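Local coordinates for CPXV018 protein (PDB 4PDC) that probably acts as a secreted viral decoy with an MHC class I-like platform that binds the NKG2D receptor of killer lymphocytes and so blunts immune recognition, at residues P43-Y55 with H137-R150. The protein carries 2 engineered substitutions. Numbering follows the deposited sequence.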
loop_
_atom_site.group_PDB
_atom_site.type_symbol
_atom_site.label_atom_id
_atom_site.label_comp_id
_atom_site.label_asym_id
_atom_site.label_seq_id
_atom_site.Cartn_x
_atom_site.Cartn_y
_atom_site.Cartn_z
ATOM N N PRO E 43 -17.089 1.140 -23.215
ATOM C CA PRO E 43 -16.797 2.493 -23.709
ATOM C C PRO E 43 -16.293 3.486 -22.656
ATOM O O PRO E 43 -15.403 4.280 -22.969
ATOM C CB PRO E 43 -18.149 2.949 -24.265
ATOM C CG PRO E 43 -18.794 1.691 -24.722
ATOM C CD PRO E 43 -18.374 0.635 -23.736
ATOM N N PHE E 44 -16.828 3.453 -21.439
ATOM C CA PHE E 44 -16.478 4.481 -20.462
ATOM C C PHE E 44 -15.051 4.322 -19.934
ATOM O O PHE E 44 -14.555 5.194 -19.225
ATOM C CB PHE E 44 -17.493 4.502 -19.300
ATOM C CG PHE E 44 -17.330 3.392 -18.294
ATOM C CD1 PHE E 44 -16.373 3.470 -17.294
ATOM C CD2 PHE E 44 -18.175 2.297 -18.312
ATOM C CE1 PHE E 44 -16.236 2.461 -16.360
ATOM C CE2 PHE E 44 -18.045 1.283 -17.376
ATOM C CZ PHE E 44 -17.073 1.367 -16.398
ATOM N N MET E 45 -14.383 3.231 -20.303
ATOM C CA MET E 45 -12.993 3.009 -19.899
ATOM C C MET E 45 -11.993 3.442 -20.972
ATOM O O MET E 45 -10.790 3.490 -20.726
ATOM C CB MET E 45 -12.770 1.534 -19.556
ATOM C CG MET E 45 -13.364 1.108 -18.218
ATOM S SD MET E 45 -12.806 2.107 -16.822
ATOM C CE MET E 45 -11.031 1.968 -16.963
ATOM N N ILE E 46 -12.487 3.756 -22.163
ATOM C CA ILE E 46 -11.611 4.203 -23.239
ATOM C C ILE E 46 -10.973 5.539 -22.883
ATOM O O ILE E 46 -11.659 6.479 -22.487
ATOM C CB ILE E 46 -12.376 4.308 -24.571
ATOM C CG1 ILE E 46 -12.693 2.896 -25.077
ATOM C CG2 ILE E 46 -11.557 5.075 -25.617
ATOM C CD1 ILE E 46 -13.574 2.840 -26.306
ATOM N N GLY E 47 -9.651 5.606 -23.017
ATOM C CA GLY E 47 -8.913 6.823 -22.740
ATOM C C GLY E 47 -8.531 6.992 -21.279
ATOM O O GLY E 47 -7.866 7.963 -20.918
ATOM N N ASP E 48 -8.948 6.056 -20.433
ATOM C CA ASP E 48 -8.608 6.121 -19.016
ATOM C C ASP E 48 -7.091 6.098 -18.829
ATOM O O ASP E 48 -6.403 5.268 -19.417
ATOM C CB ASP E 48 -9.252 4.967 -18.254
ATOM C CG ASP E 48 -8.704 4.828 -16.847
ATOM O OD1 ASP E 48 -8.990 5.705 -16.005
ATOM O OD2 ASP E 48 -7.986 3.842 -16.583
ATOM N N GLU E 49 -6.580 7.019 -18.016
ATOM C CA GLU E 49 -5.138 7.147 -17.803
ATOM C C GLU E 49 -4.764 6.920 -16.338
ATOM O O GLU E 49 -3.627 7.162 -15.939
ATOM C CB GLU E 49 -4.653 8.531 -18.270
ATOM C CG GLU E 49 -5.393 9.699 -17.632
ATOM C CD GLU E 49 -4.937 11.061 -18.148
ATOM O OE1 GLU E 49 -5.681 12.045 -17.950
ATOM O OE2 GLU E 49 -3.843 11.151 -18.742
ATOM N N ILE E 50 -5.719 6.439 -15.549
ATOM C CA ILE E 50 -5.521 6.243 -14.112
ATOM C C ILE E 50 -5.522 4.767 -13.721
ATOM O O ILE E 50 -4.575 4.273 -13.111
ATOM C CB ILE E 50 -6.613 6.968 -13.310
ATOM C CG1 ILE E 50 -6.538 8.476 -13.571
ATOM C CG2 ILE E 50 -6.467 6.688 -11.819
ATOM C CD1 ILE E 50 -7.787 9.220 -13.179
ATOM N N PHE E 51 -6.590 4.065 -14.066
ATOM C CA PHE E 51 -6.762 2.692 -13.611
ATOM C C PHE E 51 -6.057 1.677 -14.508
ATOM O O PHE E 51 -5.429 0.744 -14.007
ATOM C CB PHE E 51 -8.252 2.383 -13.498
ATOM C CG PHE E 51 -8.954 3.259 -12.503
ATOM C CD1 PHE E 51 -8.957 2.935 -11.160
ATOM C CD2 PHE E 51 -9.567 4.434 -12.906
ATOM C CE1 PHE E 51 -9.581 3.752 -10.236
ATOM C CE2 PHE E 51 -10.195 5.255 -11.987
ATOM C CZ PHE E 51 -10.200 4.916 -10.653
ATOM N N LEU E 52 -6.140 1.861 -15.823
ATOM C CA LEU E 52 -5.494 0.936 -16.750
ATOM C C LEU E 52 -3.985 0.805 -16.484
ATOM O O LEU E 52 -3.478 -0.311 -16.359
ATOM C CB LEU E 52 -5.732 1.365 -18.204
ATOM C CG LEU E 52 -7.168 1.261 -18.733
ATOM C CD1 LEU E 52 -7.227 1.746 -20.177
ATOM C CD2 LEU E 52 -7.720 -0.157 -18.629
ATOM N N PRO E 53 -3.260 1.935 -16.395
ATOM C CA PRO E 53 -1.811 1.793 -16.177
ATOM C C PRO E 53 -1.480 1.220 -14.806
ATOM O O PRO E 53 -0.498 0.494 -14.672
ATOM C CB PRO E 53 -1.285 3.228 -16.314
ATOM C CG PRO E 53 -2.460 4.096 -16.074
ATOM C CD PRO E 53 -3.655 3.343 -16.566
ATOM N N PHE E 54 -2.300 1.538 -13.809
ATOM C CA PHE E 54 -2.125 1.008 -12.463
ATOM C C PHE E 54 -2.319 -0.508 -12.464
ATOM O O PHE E 54 -1.477 -1.248 -11.956
ATOM C CB PHE E 54 -3.107 1.680 -11.495
ATOM C CG PHE E 54 -3.009 1.185 -10.079
ATOM C CD1 PHE E 54 -2.031 1.668 -9.227
ATOM C CD2 PHE E 54 -3.907 0.252 -9.593
ATOM C CE1 PHE E 54 -1.945 1.223 -7.920
ATOM C CE2 PHE E 54 -3.824 -0.199 -8.286
ATOM C CZ PHE E 54 -2.840 0.287 -7.451
ATOM N N TYR E 55 -3.421 -0.965 -13.050
ATOM C CA TYR E 55 -3.722 -2.390 -13.095
ATOM C C TYR E 55 -2.705 -3.150 -13.941
ATOM O O TYR E 55 -2.375 -4.297 -13.633
ATOM C CB TYR E 55 -5.132 -2.636 -13.641
ATOM C CG TYR E 55 -6.258 -2.172 -12.730
ATOM C CD1 TYR E 55 -6.114 -2.168 -11.345
ATOM C CD2 TYR E 55 -7.469 -1.742 -13.261
ATOM C CE1 TYR E 55 -7.148 -1.740 -10.516
ATOM C CE2 TYR E 55 -8.504 -1.317 -12.445
ATOM C CZ TYR E 55 -8.337 -1.315 -11.076
ATOM O OH TYR E 55 -9.365 -0.885 -10.277
ATOM N N HIS E 137 -11.571 2.478 -5.701
ATOM C CA HIS E 137 -11.584 2.302 -7.153
ATOM C C HIS E 137 -13.001 2.011 -7.634
ATOM O O HIS E 137 -13.455 2.565 -8.638
ATOM C CB HIS E 137 -10.652 1.171 -7.590
ATOM C CG HIS E 137 -9.198 1.517 -7.515
ATOM N ND1 HIS E 137 -8.261 0.969 -8.365
ATOM C CD2 HIS E 137 -8.518 2.349 -6.691
ATOM C CE1 HIS E 137 -7.067 1.449 -8.068
ATOM N NE2 HIS E 137 -7.196 2.288 -7.055
ATOM N N LEU E 138 -13.691 1.133 -6.913
ATOM C CA LEU E 138 -15.063 0.762 -7.244
ATOM C C LEU E 138 -15.961 1.995 -7.318
ATOM O O LEU E 138 -16.683 2.189 -8.290
ATOM C CB LEU E 138 -15.604 -0.236 -6.215
ATOM C CG LEU E 138 -17.109 -0.517 -6.227
ATOM C CD1 LEU E 138 -17.578 -0.989 -7.599
ATOM C CD2 LEU E 138 -17.462 -1.544 -5.161
ATOM N N ARG E 139 -15.900 2.834 -6.293
ATOM C CA ARG E 139 -16.720 4.034 -6.252
ATOM C C ARG E 139 -16.341 5.002 -7.378
ATOM O O ARG E 139 -17.206 5.626 -7.992
ATOM C CB ARG E 139 -16.586 4.705 -4.883
ATOM C CG ARG E 139 -17.204 3.887 -3.757
ATOM C CD ARG E 139 -16.954 4.514 -2.396
ATOM N NE ARG E 139 -17.631 5.798 -2.253
ATOM C CZ ARG E 139 -17.337 6.698 -1.323
ATOM N NH1 ARG E 139 -16.370 6.461 -0.445
ATOM N NH2 ARG E 139 -18.006 7.842 -1.275
ATOM N N SER E 140 -15.051 5.107 -7.666
ATOM C CA SER E 140 -14.594 5.978 -8.744
ATOM C C SER E 140 -15.040 5.438 -10.104
ATOM O O SER E 140 -15.362 6.208 -11.012
ATOM C CB SER E 140 -13.072 6.126 -8.705
ATOM O OG SER E 140 -12.638 6.586 -7.435
ATOM N N LEU E 141 -15.062 4.116 -10.248
ATOM C CA LEU E 141 -15.448 3.501 -11.518
ATOM C C LEU E 141 -16.958 3.565 -11.722
ATOM O O LEU E 141 -17.431 3.720 -12.848
ATOM C CB LEU E 141 -14.964 2.052 -11.584
ATOM C CG LEU E 141 -13.452 1.865 -11.730
ATOM C CD1 LEU E 141 -13.074 0.415 -11.477
ATOM C CD2 LEU E 141 -12.960 2.318 -13.102
ATOM N N VAL E 142 -17.715 3.448 -10.637
ATOM C CA VAL E 142 -19.159 3.620 -10.711
ATOM C C VAL E 142 -19.459 5.033 -11.209
ATOM O O VAL E 142 -20.386 5.241 -11.987
ATOM C CB VAL E 142 -19.835 3.369 -9.346
ATOM C CG1 VAL E 142 -21.284 3.847 -9.355
ATOM C CG2 VAL E 142 -19.782 1.888 -8.992
ATOM N N ARG E 143 -18.655 5.995 -10.767
ATOM C CA ARG E 143 -18.822 7.385 -11.179
ATOM C C ARG E 143 -18.644 7.548 -12.688
ATOM O O ARG E 143 -19.479 8.166 -13.349
ATOM C CB ARG E 143 -17.835 8.281 -10.427
ATOM C CG ARG E 143 -17.827 9.736 -10.866
ATOM C CD ARG E 143 -19.172 10.406 -10.648
ATOM N NE ARG E 143 -19.138 11.815 -11.035
ATOM C CZ ARG E 143 -18.703 12.801 -10.255
ATOM N NH1 ARG E 143 -18.261 12.545 -9.031
ATOM N NH2 ARG E 143 -18.710 14.048 -10.702
ATOM N N LYS E 144 -17.558 7.000 -13.228
ATOM C CA LYS E 144 -17.317 7.046 -14.667
ATOM C C LYS E 144 -18.471 6.406 -15.422
ATOM O O LYS E 144 -18.977 6.958 -16.397
ATOM C CB LYS E 144 -16.019 6.327 -15.036
ATOM C CG LYS E 144 -14.765 6.919 -14.435
ATOM C CD LYS E 144 -13.515 6.303 -15.052
ATOM C CE LYS E 144 -13.246 6.858 -16.444
ATOM N NZ LYS E 144 -12.036 6.256 -17.066
ATOM N N MET E 145 -18.873 5.231 -14.957
ATOM C CA MET E 145 -19.900 4.444 -15.622
ATOM C C MET E 145 -21.235 5.180 -15.657
ATOM O O MET E 145 -21.955 5.132 -16.656
ATOM C CB MET E 145 -20.051 3.091 -14.920
ATOM C CG MET E 145 -21.141 2.196 -15.490
ATOM S SD MET E 145 -22.713 2.399 -14.633
ATOM C CE MET E 145 -22.332 1.698 -13.028
ATOM N N GLU E 146 -21.562 5.868 -14.569
ATOM C CA GLU E 146 -22.827 6.588 -14.487
ATOM C C GLU E 146 -22.791 7.884 -15.295
ATOM O O GLU E 146 -23.829 8.368 -15.740
ATOM C CB GLU E 146 -23.179 6.876 -13.027
ATOM C CG GLU E 146 -23.610 5.629 -12.256
ATOM C CD GLU E 146 -24.002 5.925 -10.819
ATOM O OE1 GLU E 146 -23.726 7.047 -10.343
ATOM O OE2 GLU E 146 -24.589 5.034 -10.168
ATOM N N ASP E 147 -21.598 8.435 -15.496
ATOM C CA ASP E 147 -21.441 9.652 -16.289
ATOM C C ASP E 147 -21.117 9.345 -17.753
ATOM O O ASP E 147 -20.751 10.244 -18.511
ATOM C CB ASP E 147 -20.344 10.540 -15.698
ATOM C CG ASP E 147 -20.687 11.050 -14.314
ATOM O OD1 ASP E 147 -21.851 10.886 -13.887
ATOM O OD2 ASP E 147 -19.794 11.625 -13.656
ATOM N N SER E 148 -21.254 8.083 -18.150
ATOM C CA SER E 148 -20.925 7.676 -19.514
ATOM C C SER E 148 -21.912 8.251 -20.532
ATOM O O SER E 148 -23.119 8.045 -20.422
ATOM C CB SER E 148 -20.899 6.149 -19.624
ATOM O OG SER E 148 -20.598 5.736 -20.947
ATOM N N LYS E 149 -21.388 8.960 -21.528
ATOM C CA LYS E 149 -22.220 9.569 -22.563
ATOM C C LYS E 149 -22.780 8.536 -23.540
ATOM O O LYS E 149 -23.621 8.858 -24.379
ATOM C CB LYS E 149 -21.424 10.627 -23.328
ATOM C CG LYS E 149 -21.353 11.973 -22.626
ATOM C CD LYS E 149 -20.431 12.935 -23.354
ATOM C CE LYS E 149 -20.600 14.358 -22.850
ATOM N NZ LYS E 149 -20.445 14.455 -21.372
ATOM N N ARG E 150 -22.309 7.297 -23.430
ATOM C CA ARG E 150 -22.790 6.211 -24.279
ATOM C C ARG E 150 -24.154 5.718 -23.796
ATOM O O ARG E 150 -25.190 6.057 -24.371
ATOM C CB ARG E 150 -21.781 5.059 -24.289
ATOM C CG ARG E 150 -22.098 3.925 -25.258
ATOM C CD ARG E 150 -21.735 4.276 -26.696
ATOM N NE ARG E 150 -21.583 3.068 -27.508
ATOM C CZ ARG E 150 -20.430 2.605 -27.988
ATOM N NH1 ARG E 150 -19.286 3.245 -27.774
ATOM N NH2 ARG E 150 -20.423 1.491 -28.706
HETATM O O HOH W 1 -20.000 2.709 -21.407
HETATM O O HOH W 2 -11.786 7.161 -19.693
#
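The His137 imidazole meets the edge of Phe51 on one face, with Phe51 CE1 3.5 Å above the plane of the His137 ring and the ring planes at 80°, a T-shaped pair. At the imidazole edge lie Tyr55 CZ and Phe54 CD2; toward Phe54 it is the histidine that presents its edge, offset, to a ring face. This aromatic cluster joins the start of helix 51-64 to helix 131-146 over one antiparallel sheet, the layout of an MHC class I-like platform; here 51-55 and 137-146 run roughly antiparallel. Phe51 is sandwiched: Leu141 CD2 makes a CH-pi contact 4.1 Å from the Phe51 ring centroid, and Ile50 CG2 covers the opposite face. Farther along, Met145 CB sits 3.8 Å from the centroid of the Phe44 ring, nearly on its normal. Pro43 CG lies 3.4 Å above the Arg150 guanidinium plane, toward its rim.

Tyr55 OH and His137 ND1 are 2.9 Å apart in a nearly straight hydrogen bond (162°), which ties the imidazole to Tyr55; either could donate. His137 and Ser140 also pack on aromatic side chains of a chain of another protein, consistent with a receptor-facing surface. Asp48 OD2 accepts Leu52 N at 2.8 Å, nearly along its C-O axis, and the carboxylate takes weaker bonds from Ile50 N and Phe51 N; OD1 and Lys144 NZ, 3.3 Å apart, form a salt bridge whose hydrogen bond is weak. A bend at chi3 (76°) turns the lysine's end toward the type II turn Met45 to Asp48, where a water accepts from Lys144 NZ at 2.8 Å and donates to Ile46 O.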